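Local structure of particle-associated glycoside hydrolase (Acinetobacter phage Fri1, 6C72) at residues R491-L497 and T571-F577; G510-T516 and A528-V534; A439-G445 and I456-R462. The protein probably depolymerises the capsular polysaccharide of Acinetobacter baumannii as a phage tailspike, degrading the host capsule during virus entry. All coordinates share one frame; numbering follows the deposited sequence.

Followed from the N terminus, after a small mixed sheet the chain builds its long parallel beta-helix, and contact 3 closes a short loop near the C-terminal end of it by folding residues 456-462 back over residues 439-445. Contact 1 opens afterwards, in series, and its closing segment lies 74 residues further on, in the C-terminal beta domain. Contact 2, a beta hairpin, is nested within that loop. Strand 576-585 neighbours strand 509-517, so contacts 1 and 2 share a sheet and touch where Phe-577 packs against Ile-515 and Ala-528. Contact 3 stays apart, its centre about 41 Å from that of contact 1 and about 39 Å from that of contact 2. All three meet the second subunit.

Contact 1 of 3, residues R491-L497 and T571-F577; sequences RNFNLDL and TLSANTF. With ZN (zinc ion), chain L; ZN (zinc ion), chain G.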
loop_
_atom_site.group_PDB
_atom_site.type_symbol
_atom_site.label_atom_id
_atom_site.label_comp_id
_atom_site.label_asym_id
_atom_site.label_seq_id
_atom_site.Cartn_x
_atom_site.Cartn_y
_atom_site.Cartn_z
ATOM N N ARG A 491 31.496 -31.208 -20.977
ATOM C CA ARG A 491 30.528 -31.883 -21.833
ATOM C C ARG A 491 30.619 -33.379 -21.594
ATOM O O ARG A 491 31.662 -33.894 -21.186
ATOM C CB ARG A 491 30.769 -31.585 -23.323
ATOM C CG ARG A 491 30.561 -30.143 -23.706
ATOM C CD ARG A 491 29.092 -29.776 -23.570
ATOM N NE ARG A 491 28.800 -28.394 -23.947
ATOM C CZ ARG A 491 28.906 -27.359 -23.110
ATOM N NH1 ARG A 491 29.296 -27.561 -21.856
ATOM N NH2 ARG A 491 28.613 -26.127 -23.522
ATOM N N ASN A 492 29.514 -34.065 -21.862
ATOM C CA ASN A 492 29.437 -35.517 -21.838
ATOM C C ASN A 492 29.613 -36.020 -23.263
ATOM O O ASN A 492 28.998 -35.483 -24.191
ATOM C CB ASN A 492 28.092 -35.953 -21.250
ATOM C CG ASN A 492 27.891 -37.467 -21.243
ATOM O OD1 ASN A 492 28.028 -38.132 -22.275
ATOM N ND2 ASN A 492 27.527 -38.014 -20.089
ATOM N N PHE A 493 30.456 -37.037 -23.443
ATOM C CA PHE A 493 30.689 -37.606 -24.768
ATOM C C PHE A 493 30.486 -39.106 -24.734
ATOM O O PHE A 493 31.057 -39.801 -23.889
ATOM C CB PHE A 493 32.082 -37.293 -25.301
ATOM C CG PHE A 493 32.205 -35.913 -25.816
ATOM C CD1 PHE A 493 31.727 -35.591 -27.066
ATOM C CD2 PHE A 493 32.755 -34.921 -25.028
ATOM C CE1 PHE A 493 31.805 -34.296 -27.526
ATOM C CE2 PHE A 493 32.844 -33.630 -25.479
ATOM C CZ PHE A 493 32.373 -33.306 -26.715
ATOM N N ASN A 494 29.706 -39.591 -25.682
ATOM C CA ASN A 494 29.499 -41.012 -25.896
ATOM C C ASN A 494 30.419 -41.403 -27.049
ATOM O O ASN A 494 30.130 -41.096 -28.207
ATOM C CB ASN A 494 28.039 -41.277 -26.238
ATOM C CG ASN A 494 27.750 -42.738 -26.439
ATOM O OD1 ASN A 494 28.487 -43.601 -25.973
ATOM N ND2 ASN A 494 26.706 -43.029 -27.199
ATOM N N LEU A 495 31.545 -42.050 -26.732
ATOM C CA LEU A 495 32.543 -42.395 -27.738
ATOM C C LEU A 495 32.339 -43.814 -28.260
ATOM O O LEU A 495 32.129 -44.756 -27.489
ATOM C CB LEU A 495 33.961 -42.267 -27.174
ATOM C CG LEU A 495 34.405 -40.881 -26.691
ATOM C CD1 LEU A 495 35.871 -40.879 -26.307
ATOM C CD2 LEU A 495 34.142 -39.819 -27.765
ATOM N N ASP A 496 32.459 -43.970 -29.573
ATOM C CA ASP A 496 32.479 -45.269 -30.214
ATOM C C ASP A 496 33.884 -45.495 -30.765
ATOM O O ASP A 496 34.818 -44.763 -30.423
ATOM C CB ASP A 496 31.371 -45.336 -31.267
ATOM C CG ASP A 496 31.413 -44.169 -32.234
ATOM O OD1 ASP A 496 32.491 -43.877 -32.782
ATOM O OD2 ASP A 496 30.378 -43.506 -32.414
ATOM N N LEU A 497 34.041 -46.486 -31.645
ATOM C CA LEU A 497 35.381 -46.844 -32.111
ATOM C C LEU A 497 35.910 -45.939 -33.215
ATOM O O LEU A 497 37.103 -46.024 -33.533
ATOM C CB LEU A 497 35.421 -48.288 -32.601
ATOM C CG LEU A 497 34.958 -49.298 -31.555
ATOM C CD1 LEU A 497 35.156 -50.746 -32.064
ATOM C CD2 LEU A 497 35.663 -49.052 -30.229
ATOM N N THR A 571 36.830 -49.866 -26.591
ATOM C CA THR A 571 35.857 -50.940 -26.523
ATOM C C THR A 571 34.482 -50.317 -26.321
ATOM O O THR A 571 34.326 -49.382 -25.527
ATOM C CB THR A 571 36.208 -51.916 -25.398
ATOM O OG1 THR A 571 37.564 -52.348 -25.560
ATOM C CG2 THR A 571 35.297 -53.127 -25.438
ATOM N N LEU A 572 33.496 -50.825 -27.062
ATOM C CA LEU A 572 32.193 -50.172 -27.108
ATOM C C LEU A 572 31.571 -50.064 -25.716
ATOM O O LEU A 572 30.941 -49.052 -25.387
ATOM C CB LEU A 572 31.284 -50.927 -28.072
ATOM C CG LEU A 572 31.673 -50.711 -29.547
ATOM C CD1 LEU A 572 30.867 -51.587 -30.512
ATOM C CD2 LEU A 572 31.533 -49.244 -29.925
ATOM N N SER A 573 31.777 -51.072 -24.866
ATOM C CA SER A 573 31.218 -51.007 -23.519
ATOM C C SER A 573 31.825 -49.864 -22.718
ATOM O O SER A 573 31.194 -49.358 -21.790
ATOM C CB SER A 573 31.437 -52.335 -22.788
ATOM O OG SER A 573 32.824 -52.578 -22.590
ATOM N N ALA A 574 33.025 -49.430 -23.069
ATOM C CA ALA A 574 33.677 -48.330 -22.375
ATOM C C ALA A 574 33.526 -47.080 -23.237
ATOM O O ALA A 574 34.421 -46.685 -23.991
ATOM C CB ALA A 574 35.131 -48.677 -22.090
ATOM N N ASN A 575 32.370 -46.427 -23.088
ATOM C CA ASN A 575 31.959 -45.379 -24.010
ATOM C C ASN A 575 31.682 -44.021 -23.380
ATOM O O ASN A 575 31.653 -43.027 -24.114
ATOM C CB ASN A 575 30.696 -45.807 -24.773
ATOM C CG ASN A 575 29.576 -46.159 -23.846
ATOM O OD1 ASN A 575 29.787 -46.857 -22.855
ATOM N ND2 ASN A 575 28.393 -45.613 -24.102
ATOM N N THR A 576 31.414 -43.942 -22.080
ATOM C CA THR A 576 30.998 -42.683 -21.475
ATOM C C THR A 576 32.199 -41.940 -20.903
ATOM O O THR A 576 32.814 -42.396 -19.934
ATOM C CB THR A 576 29.951 -42.911 -20.390
ATOM O OG1 THR A 576 28.850 -43.644 -20.938
ATOM C CG2 THR A 576 29.463 -41.584 -19.871
ATOM N N PHE A 577 32.489 -40.769 -21.457
ATOM C CA PHE A 577 33.608 -39.961 -21.010
ATOM C C PHE A 577 33.145 -38.543 -20.716
ATOM O O PHE A 577 32.242 -38.027 -21.376
ATOM C CB PHE A 577 34.724 -39.956 -22.065
ATOM C CG PHE A 577 35.393 -41.297 -22.247
ATOM C CD1 PHE A 577 34.835 -42.263 -23.088
ATOM C CD2 PHE A 577 36.576 -41.592 -21.577
ATOM C CE1 PHE A 577 35.446 -43.498 -23.251
ATOM C CE2 PHE A 577 37.203 -42.812 -21.737
ATOM C CZ PHE A 577 36.642 -43.769 -22.583
HETATM ZN ZN ZN L . 29.017 -47.715 -21.077
HETATM ZN ZN ZN G . 30.549 -42.007 -33.842
HETATM O O HOH W 1 27.848 -42.745 -23.294
HETATM O O HOH W 2 33.915 -47.038 -27.240
HETATM O O HOH W 3 32.562 -41.182 -34.302
HETATM O O HOH W 4 29.552 -40.789 -31.965
HETATM O O HOH W 5 26.881 -46.840 -20.977
#
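Asn-494 and Asn-575 join side chains where two antiparallel strands, 485-494 and 576-585, fray into loops at one end of the six-stranded sheet of the C-terminal beta domain. Asn-575 ND2 donates to Asn-494 OD1 over 2.7 Å. The two amide planes stand 72° apart: the acceptor lies near the plane of the Asn-575 amide, while the donor sits above the carbonyl plane of Asn-494. The same Asn-575 amide offers its oxygen to a metal, OD1 binding a zinc ion at 2.1 Å. The zinc could polarise the amide and strengthen ND2 as a donor. A chi1 of 57° tucks the amide over its own backbone, and a chi2 of -45° turns OD1 to the zinc and ND2 to Asn-494.

Next to this polar pair, Leu-495 N is held by Asn-575 O at 2.8 Å, extending the ladder beyond the reciprocal backbone bonds of Phe-493 and Phe-577. Leu-495 crosses Phe-577 at about a right angle, its CD1 lying 3.7 Å from CD1 of the ring, and both side chains pack on Val-556 of the facing sheet. Further out, Leu-572 CD2 meets Leu-497 CG at 3.8 Å.

Asp-519 joins Asn-575 in the zinc's first shell through OD1, and its OD2 accepts from Thr-576 N, tying the neighbouring backbone to the metal site. A type I turn from Thr-571 to Ala-574 directly precedes Asn-575 and includes Ser-573, another residue of the zinc site. Asp-496 carries a separate zinc ion: its OD2 binds at 2.1 Å, two waters share the metal, and OD1 accepts from the backbone N of Asn-498.

Contact 2 of 3, residues G510-T516 and A528-V534; sequences GCKITIT and AYVELFV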
loop_
_atom_site.group_PDB
_atom_site.type_symbol
_atom_site.label_atom_id
_atom_site.label_comp_id
_atom_site.label_asym_id
_atom_site.label_seq_id
_atom_site.Cartn_x
_atom_site.Cartn_y
_atom_site.Cartn_z
ATOM N N GLY A 510 45.964 -20.685 -23.960
ATOM C CA GLY A 510 46.442 -21.969 -23.477
ATOM C C GLY A 510 45.250 -22.748 -22.937
ATOM O O GLY A 510 44.401 -22.181 -22.249
ATOM N N CYS A 511 45.193 -24.029 -23.256
ATOM C CA CYS A 511 44.057 -24.849 -22.879
ATOM C C CYS A 511 44.531 -26.146 -22.257
ATOM O O CYS A 511 45.548 -26.709 -22.667
ATOM C CB CYS A 511 43.176 -25.147 -24.072
ATOM S SG CYS A 511 42.638 -23.649 -24.933
ATOM N N LYS A 512 43.818 -26.585 -21.232
ATOM C CA LYS A 512 44.005 -27.898 -20.636
ATOM C C LYS A 512 42.676 -28.646 -20.719
ATOM O O LYS A 512 41.655 -28.161 -20.215
ATOM C CB LYS A 512 44.494 -27.768 -19.191
ATOM C CG LYS A 512 44.773 -29.091 -18.513
ATOM C CD LYS A 512 44.977 -28.884 -17.054
ATOM C CE LYS A 512 45.123 -30.194 -16.325
ATOM N NZ LYS A 512 45.302 -29.940 -14.843
ATOM N N ILE A 513 42.685 -29.809 -21.370
ATOM C CA ILE A 513 41.499 -30.653 -21.539
ATOM C C ILE A 513 41.673 -31.887 -20.665
ATOM O O ILE A 513 42.667 -32.603 -20.795
ATOM C CB ILE A 513 41.291 -31.074 -23.004
ATOM C CG1 ILE A 513 41.012 -29.873 -23.907
ATOM C CG2 ILE A 513 40.145 -32.088 -23.095
ATOM C CD1 ILE A 513 42.198 -29.348 -24.628
ATOM N N THR A 514 40.712 -32.148 -19.784
ATOM C CA THR A 514 40.737 -33.328 -18.924
ATOM C C THR A 514 39.668 -34.303 -19.378
ATOM O O THR A 514 38.501 -33.931 -19.498
ATOM C CB THR A 514 40.522 -32.957 -17.458
ATOM O OG1 THR A 514 41.517 -32.008 -17.074
ATOM C CG2 THR A 514 40.648 -34.191 -16.578
ATOM N N ILE A 515 40.068 -35.538 -19.642
ATOM C CA ILE A 515 39.181 -36.572 -20.151
ATOM C C ILE A 515 39.165 -37.687 -19.125
ATOM O O ILE A 515 40.227 -38.183 -18.739
ATOM C CB ILE A 515 39.663 -37.104 -21.515
ATOM C CG1 ILE A 515 39.978 -35.953 -22.467
ATOM C CG2 ILE A 515 38.603 -37.993 -22.149
ATOM C CD1 ILE A 515 40.820 -36.377 -23.649
ATOM N N THR A 516 37.977 -38.075 -18.675
ATOM C CA THR A 516 37.893 -39.146 -17.695
ATOM C C THR A 516 36.603 -39.929 -17.909
ATOM O O THR A 516 35.668 -39.455 -18.557
ATOM C CB THR A 516 38.007 -38.592 -16.264
ATOM O OG1 THR A 516 38.114 -39.673 -15.328
ATOM C CG2 THR A 516 36.818 -37.750 -15.918
ATOM N N ALA A 528 39.856 -43.908 -17.536
ATOM C CA ALA A 528 40.818 -43.000 -18.128
ATOM C C ALA A 528 40.860 -41.732 -17.299
ATOM O O ALA A 528 39.856 -41.325 -16.711
ATOM C CB ALA A 528 40.463 -42.659 -19.583
ATOM N N TYR A 529 42.052 -41.151 -17.219
ATOM C CA TYR A 529 42.235 -39.784 -16.738
ATOM C C TYR A 529 43.412 -39.232 -17.540
ATOM O O TYR A 529 44.577 -39.559 -17.265
ATOM C CB TYR A 529 42.478 -39.718 -15.237
ATOM C CG TYR A 529 42.303 -38.321 -14.685
ATOM C CD1 TYR A 529 43.206 -37.309 -15.011
ATOM C CD2 TYR A 529 41.271 -38.020 -13.796
ATOM C CE1 TYR A 529 43.060 -36.021 -14.512
ATOM C CE2 TYR A 529 41.121 -36.736 -13.271
ATOM C CZ TYR A 529 42.021 -35.738 -13.635
ATOM O OH TYR A 529 41.887 -34.458 -13.130
ATOM N N VAL A 530 43.092 -38.462 -18.569
ATOM C CA VAL A 530 44.052 -37.996 -19.556
ATOM C C VAL A 530 44.001 -36.480 -19.584
ATOM O O VAL A 530 42.911 -35.896 -19.629
ATOM C CB VAL A 530 43.744 -38.586 -20.945
ATOM C CG1 VAL A 530 44.615 -37.955 -22.019
ATOM C CG2 VAL A 530 43.912 -40.091 -20.912
ATOM N N GLU A 531 45.164 -35.843 -19.524
ATOM C CA GLU A 531 45.267 -34.397 -19.641
ATOM C C GLU A 531 45.932 -34.051 -20.968
ATOM O O GLU A 531 47.014 -34.558 -21.279
ATOM C CB GLU A 531 46.035 -33.804 -18.458
ATOM C CG GLU A 531 45.280 -33.916 -17.137
ATOM C CD GLU A 531 46.091 -33.469 -15.926
ATOM O OE1 GLU A 531 47.344 -33.493 -15.981
ATOM O OE2 GLU A 531 45.475 -33.063 -14.915
ATOM N N LEU A 532 45.265 -33.220 -21.759
ATOM C CA LEU A 532 45.807 -32.707 -23.006
ATOM C C LEU A 532 45.998 -31.203 -22.870
ATOM O O LEU A 532 45.148 -30.510 -22.294
ATOM C CB LEU A 532 44.876 -33.019 -24.190
ATOM C CG LEU A 532 44.474 -34.478 -24.447
ATOM C CD1 LEU A 532 43.671 -34.591 -25.714
ATOM C CD2 LEU A 532 45.690 -35.409 -24.512
ATOM N N PHE A 533 47.098 -30.697 -23.429
ATOM C CA PHE A 533 47.516 -29.307 -23.267
ATOM C C PHE A 533 47.751 -28.679 -24.633
ATOM O O PHE A 533 48.219 -29.348 -25.558
ATOM C CB PHE A 533 48.800 -29.211 -22.429
ATOM C CG PHE A 533 48.691 -29.863 -21.081
ATOM C CD1 PHE A 533 48.827 -31.235 -20.943
ATOM C CD2 PHE A 533 48.436 -29.099 -19.950
ATOM C CE1 PHE A 533 48.716 -31.826 -19.698
ATOM C CE2 PHE A 533 48.330 -29.683 -18.699
ATOM C CZ PHE A 533 48.468 -31.040 -18.567
ATOM N N VAL A 534 47.373 -27.414 -24.775
ATOM C CA VAL A 534 47.556 -26.669 -26.016
ATOM C C VAL A 534 47.956 -25.240 -25.677
ATOM O O VAL A 534 47.404 -24.636 -24.753
ATOM C CB VAL A 534 46.272 -26.648 -26.870
ATOM C CG1 VAL A 534 46.576 -26.142 -28.264
ATOM C CG2 VAL A 534 45.654 -28.004 -26.936
HETATM O O HOH W 6 42.706 -32.428 -14.530
#
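Glu-531 OE2 is approached by Lys-512 NZ at 3.1 Å, a salt bridge whose hydrogen bond is weak, and by a water that donates to it over 2.9 Å. That water also meets Thr-514 OG1 and Tyr-529 OH, so it ties together three side chains on one face of a beta hairpin. The hairpin strands, 509-517 and 528-536, run antiparallel, and alternate pairs exchange six backbone hydrogen bonds. Asn-546 takes up the other carboxylate oxygen, OE1.

Lys-512 reaches the acid with CG anti to the backbone N (chi1 -177°) and the chain extended beyond it, running alongside Phe-533 with CG 3.6 Å from CE2 of the ring. The methyl of Thr-514 meets the Tyr-529 ring obliquely, CG2 lying 3.6 Å from CZ. This face is buried in the trimer: Phe-533 packs edge-to-face with Tyr-529 of the third subunit, and Tyr-529 does the same with Phe-533 of the second.

On the reverse face Ile-515 CD1 touches Leu-532 CD1; from the four-stranded sheet, Leu-567 packs on Ile-515 and Leu-565 on Leu-532. At the end where the connecting loop leaves the hairpin, Thr-516 OG1 donates to Ala-528 O over 2.8 Å, nearly along the C=O axis.

Contact 3 of 3, residues A439-G445 and I456-R462; sequences ATQASFG and IQPVDRR
Arg-461 lays its side chain across residues 439-442 and spends one nitrogen on two carbonyls: NH1 donates to Ala-442 O at 2.7 Å and to Ala-439 O at 2.9 Å. With CG anti to the carbonyl carbon (chi1 -54°) and the chain straight from CG to NE, the guanidinium is carried far enough to sit between Val-459 CG1 on one face and Thr-440 O, 3.1 Å above the other. A water connects NH2 with Ala-439 O. NH1 also comes to the edge of the Phe-444 ring, whose plane stands almost perpendicular, at 89°, to the guanidinium.

Over one face of that ring, close to its centre, lies Ile-456 CG2, a CH-pi contact 3.6 Å from the centroid; the other branch sends CD1 to Ala-439 CB. These residues lie near the C-terminal end of the parallel beta-helix, where strand 443-444 runs beside strand 422-429 and Phe-444 and Val-459 form a single antiparallel bridge.

Ser-443 OG accepts Arg-461 N at 2.8 Å and is also hydrogen-bonded to Gly-419 O. Beyond it, Arg-462 bends at chi3 (-62°) and forms a two-nitrogen salt bridge to Asp-460, NE to OD1 at 2.7 Å and NH2 to OD2. Asp-460 OD1 takes Arg-462 N from the opposite face of the carboxylate, closing an Asx turn, while OD2 also bonds Tyr-468 OH of the second subunit.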
loop_
_atom_site.group_PDB
_atom_site.type_symbol
_atom_site.label_atom_id
_atom_site.label_comp_id
_atom_site.label_asym_id
_atom_site.label_seq_id
_atom_site.Cartn_x
_atom_site.Cartn_y
_atom_site.Cartn_z
ATOM N N ALA A 439 10.963 -24.941 7.227
ATOM C CA ALA A 439 12.300 -24.407 7.439
ATOM C C ALA A 439 13.272 -24.808 6.335
ATOM O O ALA A 439 14.265 -24.105 6.128
ATOM C CB ALA A 439 12.839 -24.854 8.802
ATOM N N THR A 440 13.003 -25.886 5.601
ATOM C CA THR A 440 13.864 -26.279 4.492
ATOM C C THR A 440 13.340 -25.803 3.145
ATOM O O THR A 440 14.007 -26.007 2.132
ATOM C CB THR A 440 14.056 -27.810 4.448
ATOM O OG1 THR A 440 12.862 -28.442 3.968
ATOM C CG2 THR A 440 14.398 -28.368 5.821
ATOM N N GLN A 441 12.170 -25.175 3.112
ATOM C CA GLN A 441 11.523 -24.766 1.878
ATOM C C GLN A 441 11.555 -23.267 1.657
ATOM O O GLN A 441 11.843 -22.816 0.550
ATOM C CB GLN A 441 10.065 -25.223 1.870
ATOM C CG GLN A 441 9.862 -26.711 1.881
ATOM C CD GLN A 441 8.395 -27.050 2.018
ATOM O OE1 GLN A 441 7.628 -26.301 2.634
ATOM N NE2 GLN A 441 7.989 -28.170 1.437
ATOM N N ALA A 442 11.225 -22.484 2.681
ATOM C CA ALA A 442 11.054 -21.057 2.501
ATOM C C ALA A 442 12.399 -20.352 2.352
ATOM O O ALA A 442 13.456 -20.873 2.716
ATOM C CB ALA A 442 10.294 -20.455 3.685
ATOM N N SER A 443 12.339 -19.139 1.811
ATOM C CA SER A 443 13.467 -18.235 1.861
ATOM C C SER A 443 13.416 -17.475 3.176
ATOM O O SER A 443 12.358 -16.976 3.572
ATOM C CB SER A 443 13.457 -17.269 0.680
ATOM O OG SER A 443 13.856 -17.937 -0.502
ATOM N N PHE A 444 14.561 -17.409 3.854
ATOM C CA PHE A 444 14.712 -16.692 5.112
ATOM C C PHE A 444 15.714 -15.564 4.909
ATOM O O PHE A 444 16.843 -15.806 4.464
ATOM C CB PHE A 444 15.226 -17.622 6.216
ATOM C CG PHE A 444 14.226 -18.640 6.681
ATOM C CD1 PHE A 444 14.061 -19.833 5.987
ATOM C CD2 PHE A 444 13.485 -18.425 7.833
ATOM C CE1 PHE A 444 13.134 -20.782 6.424
ATOM C CE2 PHE A 444 12.561 -19.364 8.275
ATOM C CZ PHE A 444 12.383 -20.542 7.576
ATOM N N GLY A 445 15.309 -14.347 5.236
ATOM C CA GLY A 445 16.224 -13.231 5.377
ATOM C C GLY A 445 16.676 -13.070 6.814
ATOM O O GLY A 445 16.756 -14.035 7.581
ATOM N N ILE A 456 17.206 -19.936 12.551
ATOM C CA ILE A 456 17.326 -20.300 11.146
ATOM C C ILE A 456 18.278 -19.302 10.499
ATOM O O ILE A 456 18.017 -18.090 10.504
ATOM C CB ILE A 456 15.963 -20.309 10.435
ATOM C CG1 ILE A 456 14.979 -21.201 11.187
ATOM C CG2 ILE A 456 16.108 -20.831 9.008
ATOM C CD1 ILE A 456 15.364 -22.661 11.131
ATOM N N GLN A 457 19.389 -19.806 9.968
ATOM C CA GLN A 457 20.299 -18.951 9.233
ATOM C C GLN A 457 19.598 -18.439 7.979
ATOM O O GLN A 457 18.781 -19.149 7.385
ATOM C CB GLN A 457 21.566 -19.716 8.848
ATOM C CG GLN A 457 22.366 -20.195 10.034
ATOM C CD GLN A 457 22.810 -19.038 10.899
ATOM O OE1 GLN A 457 23.176 -17.979 10.366
ATOM N NE2 GLN A 457 22.711 -19.193 12.238
ATOM N N PRO A 458 19.880 -17.205 7.568
ATOM C CA PRO A 458 19.319 -16.713 6.304
ATOM C C PRO A 458 19.752 -17.605 5.154
ATOM O O PRO A 458 20.896 -18.059 5.096
ATOM C CB PRO A 458 19.899 -15.302 6.180
ATOM C CG PRO A 458 20.259 -14.915 7.617
ATOM C CD PRO A 458 20.699 -16.191 8.258
ATOM N N VAL A 459 18.821 -17.876 4.243
ATOM C CA VAL A 459 19.077 -18.757 3.110
ATOM C C VAL A 459 18.125 -18.373 1.988
ATOM O O VAL A 459 16.922 -18.192 2.215
ATOM C CB VAL A 459 18.933 -20.243 3.504
ATOM C CG1 VAL A 459 17.586 -20.514 4.186
ATOM C CG2 VAL A 459 19.114 -21.147 2.302
ATOM N N ASP A 460 18.666 -18.231 0.776
ATOM C CA ASP A 460 17.886 -17.838 -0.391
ATOM C C ASP A 460 17.468 -19.081 -1.172
ATOM O O ASP A 460 18.316 -19.898 -1.553
ATOM C CB ASP A 460 18.679 -16.886 -1.281
ATOM C CG ASP A 460 17.826 -16.254 -2.383
ATOM O OD1 ASP A 460 16.567 -16.337 -2.305
ATOM O OD2 ASP A 460 18.433 -15.688 -3.332
ATOM N N ARG A 461 16.157 -19.228 -1.388
ATOM C CA ARG A 461 15.593 -20.324 -2.172
ATOM C C ARG A 461 14.627 -19.798 -3.235
ATOM O O ARG A 461 13.790 -20.554 -3.754
ATOM C CB ARG A 461 14.905 -21.339 -1.248
ATOM C CG ARG A 461 15.813 -21.855 -0.110
ATOM C CD ARG A 461 15.203 -23.014 0.661
ATOM N NE ARG A 461 16.141 -23.622 1.604
ATOM C CZ ARG A 461 15.992 -23.605 2.932
ATOM N NH1 ARG A 461 14.939 -23.011 3.477
ATOM N NH2 ARG A 461 16.891 -24.186 3.722
ATOM N N ARG A 462 14.710 -18.513 -3.556
ATOM C CA ARG A 462 13.783 -17.930 -4.509
ATOM C C ARG A 462 14.118 -18.368 -5.932
ATOM O O ARG A 462 15.280 -18.583 -6.291
ATOM C CB ARG A 462 13.806 -16.405 -4.408
ATOM C CG ARG A 462 13.236 -15.848 -3.099
ATOM C CD ARG A 462 13.583 -14.365 -2.967
ATOM N NE ARG A 462 15.033 -14.212 -2.925
ATOM C CZ ARG A 462 15.683 -13.124 -3.325
ATOM N NH1 ARG A 462 15.007 -12.082 -3.806
ATOM N NH2 ARG A 462 17.014 -13.091 -3.255
HETATM O O HOH W 7 16.928 -23.435 6.479
HETATM O O HOH W 8 16.481 -15.958 9.426
#